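PDB 6TAB: SLT domain-containing protein from Bdellovibrio bacteriovorus HD100, which is a lysozyme of altered substrate specificity that probably cleaves peptidoglycan and helps the periplasmic predator leave its prey cell. Local coordinates for residues 152-157 with 162-167; 157-162 with 173-178; 182-185 with 189-192; 201-206 with 226-231. One frame throughout, in Å; residues are numbered along the deposited sequence.

Following the chain from the N terminus, contact 1 comes first: it zips strand 151-154 to strand 163-167 and closes the hairpin at the surface. Contact 2 starts from the tip of that hairpin, at 157-162, and reaches forward to helix 174-178, so the two cross along the chain and share Asn157 and Asn162. Contacts 3 and 4 follow in series. Contact 3 closes the short loop 182-192 ahead of helix 193-211, and contact 4 closes a longer one, bringing 226-231 back onto that helix near the centre of the chain. Arg167 bonds to His191 between contacts 1 and 3, Asn178 to Phe184 between contacts 2 and 3, and Ser176 to Tyr228 between contacts 2 and 4.

Contact 1 of 4, residues 152-157 with 162-167; sequences YTEDFN and NRVISR
Tyr152 to Asn157 and Arg163 to Ser166 form a surface beta hairpin, in which strand 151-154 runs antiparallel to strand 163-167. Tyr152 and Ser166 are a hydrogen-bonded pair, with Ser166 N giving to Tyr152 O at 2.9 Å, and Thr153 and Ile165 the non-hydrogen-bonded pair beside them. Glu154 N then gives to Val164 O at 2.8 Å. Beyond it the chain turns a corner at Asp155 and Phe156, and the register slips by two residues before Asn157 meets Arg163: a beta bulge, bridged by Val164 N bonding to Phe156 O. Side chains add to this frame at both ends. Glu154 folds back at chi2 (-74°), which carries its carboxylate to Ser166; OG donates to OE2 at 2.6 Å on the lone pair facing away from OE1. At the bulge, Phe156 sends its CE1 to Val164 CG2 at 3.7 Å, while Glu154 CB lies over one face of the same ring, toward the rim. Arg163, likewise bent at chi2, puts NH1 2.8 Å from Asn157 OD1. That bond lies on a carbonyl lone pair, although the oxygen is 26° out of the guanidinium plane, and the amide and guanidinium planes stand 58° apart. On the same guanidinium, NE gives to a water 3.1 Å away, which in turn donates to Asp155 O. Within this hairpin the guanidinium is thus held by neutral oxygens, an amide carbonyl and a water-bridged main-chain carbonyl, while the short serine bond helps to orient the Glu154 carboxylate at the other end.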
loop_
_atom_site.group_PDB
_atom_site.type_symbol
_atom_site.label_atom_id
_atom_site.label_comp_id
_atom_site.label_asym_id
_atom_site.label_seq_id
_atom_site.Cartn_x
_atom_site.Cartn_y
_atom_site.Cartn_z
ATOM N N TYR A 152 -16.482 -2.085 -5.434
ATOM C CA TYR A 152 -16.880 -0.809 -6.108
ATOM C C TYR A 152 -16.731 -0.949 -7.636
ATOM O O TYR A 152 -15.661 -1.322 -8.128
ATOM C CB TYR A 152 -16.025 0.366 -5.611
ATOM C CG TYR A 152 -16.319 1.682 -6.289
ATOM C CD1 TYR A 152 -17.427 2.441 -5.938
ATOM C CD2 TYR A 152 -15.520 2.167 -7.314
ATOM C CE1 TYR A 152 -17.720 3.647 -6.563
ATOM C CE2 TYR A 152 -15.793 3.378 -7.938
ATOM C CZ TYR A 152 -16.891 4.123 -7.564
ATOM O OH TYR A 152 -17.173 5.312 -8.175
ATOM N N THR A 153 -17.806 -0.658 -8.377
ATOM C CA THR A 153 -17.789 -0.696 -9.831
ATOM C C THR A 153 -17.249 0.629 -10.399
ATOM O O THR A 153 -17.804 1.719 -10.181
ATOM C CB THR A 153 -19.180 -1.009 -10.400
ATOM O OG1 THR A 153 -19.634 -2.229 -9.811
ATOM C CG2 THR A 153 -19.142 -1.150 -11.907
ATOM N N GLU A 154 -16.119 0.520 -11.118
ATOM C CA GLU A 154 -15.402 1.668 -11.722
ATOM C C GLU A 154 -16.082 2.106 -13.038
ATOM O O GLU A 154 -16.995 1.428 -13.565
ATOM C CB GLU A 154 -13.936 1.271 -11.973
ATOM C CG GLU A 154 -13.150 0.799 -10.754
ATOM C CD GLU A 154 -12.716 1.858 -9.752
ATOM O OE1 GLU A 154 -12.930 3.071 -10.020
ATOM O OE2 GLU A 154 -12.101 1.467 -8.720
ATOM N N ASP A 155 -15.600 3.226 -13.613
ATOM C CA ASP A 155 -16.223 3.811 -14.829
ATOM C C ASP A 155 -15.437 3.437 -16.099
ATOM O O ASP A 155 -15.746 3.972 -17.147
ATOM C CB ASP A 155 -16.427 5.326 -14.703
ATOM C CG ASP A 155 -15.178 6.188 -14.670
ATOM O OD1 ASP A 155 -14.082 5.660 -14.978
ATOM O OD2 ASP A 155 -15.314 7.401 -14.299
ATOM N N PHE A 156 -14.501 2.474 -16.003
ATOM C CA PHE A 156 -13.674 2.001 -17.150
ATOM C C PHE A 156 -13.765 0.471 -17.257
ATOM O O PHE A 156 -14.111 -0.206 -16.271
ATOM C CB PHE A 156 -12.221 2.486 -17.003
ATOM C CG PHE A 156 -11.518 2.155 -15.703
ATOM C CD1 PHE A 156 -10.846 0.953 -15.545
ATOM C CD2 PHE A 156 -11.502 3.048 -14.635
ATOM C CE1 PHE A 156 -10.176 0.648 -14.368
ATOM C CE2 PHE A 156 -10.845 2.734 -13.448
ATOM C CZ PHE A 156 -10.206 1.520 -13.311
ATOM N N ASN A 157 -13.447 -0.080 -18.448
ATOM C CA ASN A 157 -13.571 -1.499 -18.762
ATOM C C ASN A 157 -12.265 -2.268 -18.535
ATOM O O ASN A 157 -11.137 -1.755 -18.728
ATOM C CB ASN A 157 -14.030 -1.712 -20.203
ATOM C CG ASN A 157 -15.507 -1.493 -20.448
ATOM O OD1 ASN A 157 -16.320 -1.457 -19.505
ATOM N ND2 ASN A 157 -15.857 -1.316 -21.731
ATOM N N ASN A 162 -16.219 -5.453 -19.726
ATOM C CA ASN A 162 -17.034 -5.335 -18.518
ATOM C C ASN A 162 -16.382 -4.323 -17.572
ATOM O O ASN A 162 -15.149 -4.291 -17.435
ATOM C CB ASN A 162 -17.183 -6.713 -17.843
ATOM C CG ASN A 162 -17.817 -7.749 -18.760
ATOM O OD1 ASN A 162 -17.243 -8.819 -19.001
ATOM N ND2 ASN A 162 -18.969 -7.420 -19.316
ATOM N N ARG A 163 -17.199 -3.485 -16.897
ATOM C CA ARG A 163 -16.622 -2.503 -15.997
ATOM C C ARG A 163 -15.788 -3.204 -14.904
ATOM O O ARG A 163 -16.167 -4.247 -14.335
ATOM C CB ARG A 163 -17.683 -1.622 -15.330
ATOM C CG ARG A 163 -18.521 -0.783 -16.276
ATOM C CD ARG A 163 -17.798 0.263 -17.084
ATOM N NE ARG A 163 -18.726 1.044 -17.908
ATOM C CZ ARG A 163 -19.363 0.617 -19.005
ATOM N NH1 ARG A 163 -19.002 -0.512 -19.641
ATOM N NH2 ARG A 163 -20.297 1.412 -19.502
ATOM N N VAL A 164 -14.618 -2.616 -14.608
ATOM C CA VAL A 164 -13.729 -3.116 -13.556
ATOM C C VAL A 164 -14.420 -3.012 -12.178
ATOM O O VAL A 164 -15.032 -1.977 -11.864
ATOM C CB VAL A 164 -12.378 -2.373 -13.560
ATOM C CG1 VAL A 164 -11.529 -2.668 -12.337
ATOM C CG2 VAL A 164 -11.608 -2.723 -14.830
ATOM N N ILE A 165 -14.277 -4.075 -11.370
ATOM C CA ILE A 165 -14.743 -4.115 -9.966
ATOM C C ILE A 165 -13.510 -4.128 -9.052
ATOM O O ILE A 165 -12.707 -5.086 -9.075
ATOM C CB ILE A 165 -15.706 -5.304 -9.712
ATOM C CG1 ILE A 165 -16.897 -5.316 -10.700
ATOM C CG2 ILE A 165 -16.170 -5.293 -8.255
ATOM C CD1 ILE A 165 -17.793 -6.552 -10.633
ATOM N N SER A 166 -13.364 -3.076 -8.229
ATOM C CA SER A 166 -12.289 -2.972 -7.264
ATOM C C SER A 166 -12.726 -3.646 -5.951
ATOM O O SER A 166 -13.875 -3.431 -5.522
ATOM C CB SER A 166 -11.909 -1.507 -7.088
ATOM O OG SER A 166 -11.371 -0.968 -8.298
ATOM N N ARG A 167 -11.819 -4.401 -5.313
ATOM C CA ARG A 167 -12.211 -5.298 -4.221
ATOM C C ARG A 167 -11.263 -5.250 -3.020
ATOM O O ARG A 167 -10.026 -5.150 -3.139
ATOM C CB ARG A 167 -12.293 -6.747 -4.728
ATOM C CG ARG A 167 -13.322 -6.990 -5.828
ATOM C CD ARG A 167 -13.334 -8.408 -6.336
ATOM N NE ARG A 167 -14.317 -8.671 -7.367
ATOM C CZ ARG A 167 -15.611 -8.882 -7.232
ATOM N NH1 ARG A 167 -16.134 -8.942 -6.013
ATOM N NH2 ARG A 167 -16.363 -9.067 -8.325
HETATM O O HOH W 1 -18.963 4.051 -17.117
#

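Contact 2 of 4, residues 157-162 with 173-178; sequences NDSNGN and SIESGN
Glu175 leaves the first turn of helix 174-178 with CG opposite its backbone N (chi1 -177°) and runs on extended, so that its carboxylate reaches Ser159; there OG, at chi1 70°, lies between its own N and carbonyl carbon, on the same side as the residue's N-H. The result is a two-pronged grip. Ser159 N gives to Glu175 OE1 at 3.0 Å and Ser159 OG gives to Glu175 OE2 at 2.6 Å, each using the lone pair on the side of the other oxygen. One residue thus fills both oxygens of the carboxylate and fixes its rotation. Asp158 touches the group through carbon alone, CB to Glu175 OE1 at 3.5 Å, and its own carboxylate looks inward instead. Its OD1 accepts from Asn160 N at 2.9 Å, forming an Asx turn, and from Asn162 N at 3.2 Å. The two N-H groups come from opposite faces of the carboxylate plane. These bonds brace a type I turn, Asp158 to Gly161, which is also closed by Gly161 N to Asp158 O at 3.1 Å. Asp158 OD1 and Glu175 OE1 are 5.1 Å apart, like charges not in contact, and each carboxylate is met by donors, which probably eases their repulsion. The contact is small and lies at the surface. It straps the turn joining strands 151-154 and 163-167 to the short helix 174-178 that follows the second strand, and Val164 of that strand packs against both Asp158 and Ser173, the residue just ahead of the helix.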
loop_
_atom_site.group_PDB
_atom_site.type_symbol
_atom_site.label_atom_id
_atom_site.label_comp_id
_atom_site.label_asym_id
_atom_site.label_seq_id
_atom_site.Cartn_x
_atom_site.Cartn_y
_atom_site.Cartn_z
ATOM N N ASN A 157 -13.447 -0.080 -18.448
ATOM C CA ASN A 157 -13.571 -1.499 -18.762
ATOM C C ASN A 157 -12.265 -2.268 -18.535
ATOM O O ASN A 157 -11.137 -1.755 -18.728
ATOM C CB ASN A 157 -14.030 -1.712 -20.203
ATOM C CG ASN A 157 -15.507 -1.493 -20.448
ATOM O OD1 ASN A 157 -16.320 -1.457 -19.505
ATOM N ND2 ASN A 157 -15.857 -1.316 -21.731
ATOM N N ASP A 158 -12.454 -3.557 -18.245
ATOM C CA ASP A 158 -11.454 -4.587 -18.365
ATOM C C ASP A 158 -11.298 -4.952 -19.858
ATOM O O ASP A 158 -12.000 -4.415 -20.738
ATOM C CB ASP A 158 -11.759 -5.787 -17.450
ATOM C CG ASP A 158 -12.949 -6.652 -17.832
ATOM O OD1 ASP A 158 -13.372 -6.616 -19.040
ATOM O OD2 ASP A 158 -13.446 -7.409 -16.897
ATOM N N SER A 159 -10.367 -5.863 -20.156
ATOM C CA SER A 159 -10.029 -6.187 -21.549
ATOM C C SER A 159 -11.179 -6.906 -22.281
ATOM O O SER A 159 -11.185 -6.939 -23.518
ATOM C CB SER A 159 -8.764 -6.987 -21.640
ATOM O OG SER A 159 -8.945 -8.301 -21.136
ATOM N N ASN A 160 -12.182 -7.423 -21.548
ATOM C CA ASN A 160 -13.322 -8.140 -22.155
ATOM C C ASN A 160 -14.556 -7.233 -22.325
ATOM O O ASN A 160 -15.583 -7.712 -22.839
ATOM C CB ASN A 160 -13.731 -9.359 -21.314
ATOM C CG ASN A 160 -12.641 -10.396 -21.144
ATOM O OD1 ASN A 160 -11.968 -10.759 -22.105
ATOM N ND2 ASN A 160 -12.475 -10.889 -19.919
ATOM N N GLY A 161 -14.473 -5.955 -21.919
ATOM C CA GLY A 161 -15.563 -4.993 -22.057
ATOM C C GLY A 161 -16.588 -4.970 -20.921
ATOM O O GLY A 161 -17.678 -4.388 -21.115
ATOM N N ASN A 162 -16.219 -5.453 -19.726
ATOM C CA ASN A 162 -17.034 -5.335 -18.518
ATOM C C ASN A 162 -16.382 -4.323 -17.572
ATOM O O ASN A 162 -15.149 -4.291 -17.435
ATOM C CB ASN A 162 -17.183 -6.713 -17.843
ATOM C CG ASN A 162 -17.817 -7.749 -18.760
ATOM O OD1 ASN A 162 -17.243 -8.819 -19.001
ATOM N ND2 ASN A 162 -18.969 -7.420 -19.316
ATOM N N SER A 173 -8.141 -4.952 -8.296
ATOM C CA SER A 173 -8.990 -5.681 -9.243
ATOM C C SER A 173 -8.271 -6.921 -9.804
ATOM O O SER A 173 -7.030 -6.992 -9.801
ATOM C CB SER A 173 -9.512 -4.765 -10.358
ATOM O OG SER A 173 -8.502 -3.929 -10.886
ATOM N N ILE A 174 -9.055 -7.904 -10.255
ATOM C CA ILE A 174 -8.462 -9.211 -10.529
ATOM C C ILE A 174 -7.533 -9.184 -11.771
ATOM O O ILE A 174 -6.455 -9.799 -11.709
ATOM C CB ILE A 174 -9.514 -10.324 -10.605
ATOM C CG1 ILE A 174 -8.870 -11.708 -10.603
ATOM C CG2 ILE A 174 -10.471 -10.156 -11.781
ATOM C CD1 ILE A 174 -9.841 -12.832 -10.260
ATOM N N GLU A 175 -7.903 -8.509 -12.869
ATOM C CA GLU A 175 -7.052 -8.512 -14.081
ATOM C C GLU A 175 -5.754 -7.736 -13.774
ATOM O O GLU A 175 -4.621 -8.221 -14.020
ATOM C CB GLU A 175 -7.838 -7.990 -15.293
ATOM C CG GLU A 175 -7.066 -8.027 -16.599
ATOM C CD GLU A 175 -7.895 -7.733 -17.837
ATOM O OE1 GLU A 175 -8.422 -6.625 -17.957
ATOM O OE2 GLU A 175 -7.967 -8.609 -18.697
ATOM N N SER A 176 -5.888 -6.491 -13.310
ATOM C CA SER A 176 -4.695 -5.672 -13.049
ATOM C C SER A 176 -3.810 -6.317 -11.977
ATOM O O SER A 176 -2.569 -6.364 -12.120
ATOM C CB SER A 176 -5.051 -4.234 -12.716
ATOM O OG SER A 176 -5.756 -4.164 -11.489
ATOM N N GLY A 177 -4.408 -6.861 -10.918
ATOM C CA GLY A 177 -3.634 -7.504 -9.838
ATOM C C GLY A 177 -2.856 -8.730 -10.310
ATOM O O GLY A 177 -1.716 -8.978 -9.937
ATOM N N ASN A 178 -3.517 -9.585 -11.092
ATOM C CA ASN A 178 -2.888 -10.843 -11.506
ATOM C C ASN A 178 -1.695 -10.584 -12.463
ATOM O O ASN A 178 -0.764 -11.405 -12.490
ATOM C CB ASN A 178 -3.919 -11.830 -12.069
ATOM C CG ASN A 178 -4.624 -12.658 -11.004
ATOM O OD1 ASN A 178 -4.210 -12.649 -9.829
ATOM N ND2 ASN A 178 -5.666 -13.385 -11.419
#

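Contact 3 of 4, residues 182-185 with 189-192; sequences CGFK and DLHD
Phe184, Asp189 and Leu190 carry this contact, a ring and its two neighbours in the loop ahead of helix 193-211. Leu190 lies across the ring at about a right angle. Its CG sits 3.6 Å from the centroid of the Phe184 ring and only 6° off the normal, a CH-pi contact almost over the centre. The two methyls spread from there: CD1 comes 3.6 Å from Phe184 CG, and CD2 reaches toward CE2. Cys182 CB covers the opposite face nearer the rim, so that the ring is held between an aliphatic branch and a half-cystine. Asp189 passes alongside, pointing the opposite way from the ring. Its CB is 4.0 Å from Phe184 CD1, and its carboxylate lies within 11° of parallel to the ring plane. OD2 is mainly taken up by Ser186 N, and OD1 accepts from Gln195 NE2. Lys185 N adds a weak bond to Asp189 OD2 at 3.3 Å, while a water donates to Asp189 OD1 at 2.7 Å and also receives Lys185 NZ. The lysine is bent at chi3 and chi4, which turns NZ toward the Asp189 side, yet NZ stays 4.7 Å from Asp189 OD1, so the water mediates between the charges. The carboxylate is therefore surrounded by donors, a setting that would favour its charged form. Around this kernel the loop is pinned on both sides: Asn178 OD1 of helix 174-178 accepts from Phe184 N, and Cys182 is joined by a disulfide to Cys199 of helix 193-211. Asp192 is the N-cap of that helix, its OD1 taking Leu194 N.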
loop_
_atom_site.group_PDB
_atom_site.type_symbol
_atom_site.label_atom_id
_atom_site.label_comp_id
_atom_site.label_asym_id
_atom_site.label_seq_id
_atom_site.Cartn_x
_atom_site.Cartn_y
_atom_site.Cartn_z
ATOM N N CYS A 182 -0.012 -11.956 -8.426
ATOM C CA CYS A 182 -0.779 -12.098 -7.189
ATOM C C CYS A 182 -1.466 -13.471 -7.108
ATOM O O CYS A 182 -1.732 -13.932 -5.976
ATOM C CB CYS A 182 -1.739 -10.908 -7.003
ATOM S SG CYS A 182 -0.834 -9.338 -6.778
ATOM N N GLY A 183 -1.738 -14.127 -8.255
ATOM C CA GLY A 183 -2.309 -15.463 -8.277
ATOM C C GLY A 183 -3.673 -15.585 -7.581
ATOM O O GLY A 183 -3.928 -16.576 -6.907
ATOM N N PHE A 184 -4.567 -14.615 -7.790
ATOM C CA PHE A 184 -5.976 -14.739 -7.364
ATOM C C PHE A 184 -6.688 -15.783 -8.241
ATOM O O PHE A 184 -6.810 -15.592 -9.446
ATOM C CB PHE A 184 -6.684 -13.380 -7.477
ATOM C CG PHE A 184 -6.117 -12.277 -6.606
ATOM C CD1 PHE A 184 -6.053 -12.393 -5.212
ATOM C CD2 PHE A 184 -5.781 -11.057 -7.175
ATOM C CE1 PHE A 184 -5.596 -11.333 -4.438
ATOM C CE2 PHE A 184 -5.317 -10.002 -6.402
ATOM C CZ PHE A 184 -5.252 -10.129 -5.026
ATOM N N LYS A 185 -7.196 -16.861 -7.640
ATOM C CA LYS A 185 -7.863 -17.946 -8.388
ATOM C C LYS A 185 -9.315 -17.595 -8.763
ATOM O O LYS A 185 -9.816 -18.058 -9.788
ATOM C CB LYS A 185 -7.768 -19.255 -7.601
ATOM C CG LYS A 185 -6.359 -19.837 -7.537
ATOM C CD LYS A 185 -6.285 -21.262 -7.032
ATOM C CE LYS A 185 -6.852 -21.453 -5.637
ATOM N NZ LYS A 185 -6.063 -20.733 -4.605
ATOM N N ASP A 189 -11.037 -14.567 -3.645
ATOM C CA ASP A 189 -9.672 -14.451 -3.116
ATOM C C ASP A 189 -9.263 -12.989 -2.844
ATOM O O ASP A 189 -8.415 -12.743 -1.958
ATOM C CB ASP A 189 -8.675 -15.180 -4.025
ATOM C CG ASP A 189 -8.908 -16.689 -4.031
ATOM O OD1 ASP A 189 -8.825 -17.300 -2.939
ATOM O OD2 ASP A 189 -9.229 -17.242 -5.113
ATOM N N LEU A 190 -9.825 -12.022 -3.588
ATOM C CA LEU A 190 -9.505 -10.596 -3.343
ATOM C C LEU A 190 -10.134 -10.101 -2.021
ATOM O O LEU A 190 -9.634 -9.114 -1.444
ATOM C CB LEU A 190 -9.894 -9.712 -4.541
ATOM C CG LEU A 190 -9.007 -9.866 -5.798
ATOM C CD1 LEU A 190 -9.528 -10.997 -6.695
ATOM C CD2 LEU A 190 -8.873 -8.555 -6.586
ATOM N N HIS A 191 -11.181 -10.793 -1.531
ATOM C CA HIS A 191 -11.821 -10.465 -0.265
ATOM C C HIS A 191 -11.155 -11.189 0.920
ATOM O O HIS A 191 -11.584 -11.014 2.083
ATOM C CB HIS A 191 -13.336 -10.711 -0.385
ATOM C CG HIS A 191 -14.031 -9.836 -1.389
ATOM N ND1 HIS A 191 -14.245 -8.500 -1.187
ATOM C CD2 HIS A 191 -14.465 -10.106 -2.651
ATOM C CE1 HIS A 191 -14.838 -7.975 -2.248
ATOM N NE2 HIS A 191 -14.998 -8.964 -3.189
ATOM N N ASP A 192 -10.120 -12.000 0.673
ATOM C CA ASP A 192 -9.254 -12.567 1.713
ATOM C C ASP A 192 -8.245 -11.487 2.087
ATOM O O ASP A 192 -7.405 -11.143 1.238
ATOM C CB ASP A 192 -8.585 -13.858 1.216
ATOM C CG ASP A 192 -7.575 -14.482 2.177
ATOM O OD1 ASP A 192 -7.101 -13.771 3.122
ATOM O OD2 ASP A 192 -7.197 -15.678 1.935
HETATM O O HOH W 2 -7.766 -19.820 -2.792
#

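Contact 4 of 4, residues 201-206 with 226-231; sequences IRILDR and ARYWSV
Ile203 provides the one CH-pi contact, setting its CD1 over the middle of the Tyr228 ring, 4.0 Å from the centroid and 3° off the normal. Its other branch serves the apolar packing: CG2 meets Tyr228 CB at 3.8 Å and Trp229 CZ3 at 3.7 Å, touching both aromatic residues where they adjoin. Leu204, one step on along the helix, brings CD2 to 3.9 Å from the same Trp229 CZ3, its side chain crossing the indole at roughly a right angle. Tyr228 and Trp229 both point toward the helix, with CG anti to the backbone N in Tyr228 (chi1 -163°) and anti to the carbonyl carbon in Trp229 (chi1 -71°). The two also touch each other, with Tyr228 CD1 lying 3.6 Å above the indole plane, over its centre. Polar ends are taken up by the surroundings: Trp229 NE1 bonds to Leu170 O, and Tyr228 OH to Ser176 OG of helix 174-178, which helps to orient the two rings. Leu204 also packs on Leu136 and Trp229 on Met139, both of helix 125-144. A central helix, here 193-211, buried against helix 125-144 and an aromatic-bearing loop, is what one expects in the hydrophobic core of the largely helical lysozyme-like fold of SLT domains.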
loop_
_atom_site.group_PDB
_atom_site.type_symbol
_atom_site.label_atom_id
_atom_site.label_comp_id
_atom_site.label_asym_id
_atom_site.label_seq_id
_atom_site.Cartn_x
_atom_site.Cartn_y
_atom_site.Cartn_z
ATOM N N ILE A 201 1.771 -5.426 -1.448
ATOM C CA ILE A 201 3.239 -5.477 -1.328
ATOM C C ILE A 201 3.892 -5.700 -2.714
ATOM O O ILE A 201 4.885 -5.020 -3.049
ATOM C CB ILE A 201 3.709 -6.515 -0.273
ATOM C CG1 ILE A 201 3.246 -6.123 1.138
ATOM C CG2 ILE A 201 5.200 -6.669 -0.339
ATOM C CD1 ILE A 201 3.299 -7.241 2.160
ATOM N N ARG A 202 3.374 -6.645 -3.511
ATOM C CA ARG A 202 3.924 -6.892 -4.864
ATOM C C ARG A 202 3.853 -5.617 -5.725
ATOM O O ARG A 202 4.799 -5.353 -6.517
ATOM C CB ARG A 202 3.199 -8.043 -5.581
ATOM C CG ARG A 202 3.410 -9.431 -4.982
ATOM C CD ARG A 202 2.638 -10.498 -5.766
ATOM N NE ARG A 202 2.847 -11.858 -5.303
ATOM C CZ ARG A 202 3.767 -12.715 -5.753
ATOM N NH1 ARG A 202 4.694 -12.321 -6.622
ATOM N NH2 ARG A 202 3.751 -13.972 -5.322
ATOM N N ILE A 203 2.764 -4.850 -5.679
ATOM C CA ILE A 203 2.586 -3.655 -6.507
ATOM C C ILE A 203 3.606 -2.575 -6.107
ATOM O O ILE A 203 4.321 -2.004 -6.967
ATOM C CB ILE A 203 1.127 -3.148 -6.434
ATOM C CG1 ILE A 203 0.139 -4.175 -7.012
ATOM C CG2 ILE A 203 0.985 -1.789 -7.107
ATOM C CD1 ILE A 203 -1.339 -3.876 -6.695
ATOM N N LEU A 204 3.769 -2.340 -4.781
ATOM C CA LEU A 204 4.783 -1.396 -4.272
ATOM C C LEU A 204 6.207 -1.874 -4.631
ATOM O O LEU A 204 7.084 -1.059 -4.994
ATOM C CB LEU A 204 4.632 -1.194 -2.762
ATOM C CG LEU A 204 3.358 -0.475 -2.304
ATOM C CD1 LEU A 204 3.178 -0.587 -0.796
ATOM C CD2 LEU A 204 3.376 1.016 -2.698
ATOM N N ASP A 205 6.467 -3.180 -4.473
ATOM C CA ASP A 205 7.802 -3.738 -4.751
ATOM C C ASP A 205 8.223 -3.459 -6.218
ATOM O O ASP A 205 9.419 -3.204 -6.497
ATOM C CB ASP A 205 7.875 -5.241 -4.445
ATOM C CG ASP A 205 9.264 -5.846 -4.524
ATOM O OD1 ASP A 205 10.039 -5.642 -3.547
ATOM O OD2 ASP A 205 9.564 -6.541 -5.533
ATOM N N ARG A 206 7.300 -3.505 -7.143
ATOM C CA ARG A 206 7.611 -3.211 -8.523
ATOM C C ARG A 206 7.851 -1.719 -8.731
ATOM O O ARG A 206 8.906 -1.349 -9.206
ATOM C CB ARG A 206 6.479 -3.649 -9.465
ATOM C CG ARG A 206 6.875 -3.405 -10.938
ATOM C CD ARG A 206 5.791 -3.347 -11.955
ATOM N NE ARG A 206 5.248 -4.629 -12.242
ATOM C CZ ARG A 206 4.206 -4.873 -13.078
ATOM N NH1 ARG A 206 3.517 -3.917 -13.745
ATOM N NH2 ARG A 206 3.816 -6.109 -13.190
ATOM N N ALA A 226 1.756 5.806 -6.466
ATOM C CA ALA A 226 0.747 6.641 -7.176
ATOM C C ALA A 226 0.463 6.096 -8.588
ATOM O O ALA A 226 -0.519 6.492 -9.204
ATOM C CB ALA A 226 1.184 8.089 -7.211
ATOM N N ARG A 227 1.322 5.200 -9.129
ATOM C CA ARG A 227 0.968 4.520 -10.419
ATOM C C ARG A 227 -0.372 3.759 -10.287
ATOM O O ARG A 227 -1.148 3.698 -11.261
ATOM C CB ARG A 227 2.077 3.533 -10.827
ATOM C CG ARG A 227 3.414 4.158 -11.222
ATOM C CD ARG A 227 3.951 3.604 -12.492
ATOM N NE ARG A 227 5.278 4.093 -12.809
ATOM C CZ ARG A 227 5.788 3.959 -14.032
ATOM N NH1 ARG A 227 4.997 3.630 -15.067
ATOM N NH2 ARG A 227 7.076 4.202 -14.215
ATOM N N TYR A 228 -0.656 3.169 -9.113
ATOM C CA TYR A 228 -1.835 2.275 -8.929
ATOM C C TYR A 228 -2.954 2.961 -8.116
ATOM O O TYR A 228 -4.127 2.783 -8.458
ATOM C CB TYR A 228 -1.425 0.954 -8.243
ATOM C CG TYR A 228 -2.464 -0.143 -8.395
ATOM C CD1 TYR A 228 -3.503 -0.298 -7.475
ATOM C CD2 TYR A 228 -2.435 -1.012 -9.485
ATOM C CE1 TYR A 228 -4.501 -1.248 -7.656
ATOM C CE2 TYR A 228 -3.415 -1.970 -9.670
ATOM C CZ TYR A 228 -4.467 -2.078 -8.772
ATOM O OH TYR A 228 -5.460 -3.016 -8.958
ATOM N N TRP A 229 -2.608 3.684 -7.035
ATOM C CA TRP A 229 -3.620 4.152 -6.028
ATOM C C TRP A 229 -3.833 5.673 -6.080
ATOM O O TRP A 229 -2.908 6.471 -5.869
ATOM C CB TRP A 229 -3.228 3.723 -4.608
ATOM C CG TRP A 229 -3.344 2.263 -4.307
ATOM C CD1 TRP A 229 -4.494 1.584 -4.026
ATOM C CD2 TRP A 229 -2.275 1.294 -4.222
ATOM N NE1 TRP A 229 -4.232 0.260 -3.798
ATOM C CE2 TRP A 229 -2.876 0.054 -3.876
ATOM C CE3 TRP A 229 -0.873 1.342 -4.406
ATOM C CZ2 TRP A 229 -2.105 -1.097 -3.650
ATOM C CZ3 TRP A 229 -0.124 0.213 -4.171
ATOM C CH2 TRP A 229 -0.732 -0.993 -3.825
ATOM N N SER A 230 -5.100 6.072 -6.251
ATOM C CA SER A 230 -5.490 7.484 -6.264
ATOM C C SER A 230 -5.202 8.190 -4.923
ATOM O O SER A 230 -4.877 9.383 -4.906
ATOM C CB SER A 230 -6.952 7.601 -6.645
ATOM O OG SER A 230 -7.801 7.087 -5.606
ATOM N N VAL A 231 -5.276 7.454 -3.799
ATOM C CA VAL A 231 -5.075 8.052 -2.444
ATOM C C VAL A 231 -3.625 8.517 -2.257
ATOM O O VAL A 231 -3.367 9.343 -1.373
ATOM C CB VAL A 231 -5.528 7.133 -1.288
ATOM C CG1 VAL A 231 -7.034 6.869 -1.367
ATOM C CG2 VAL A 231 -4.695 5.854 -1.155
#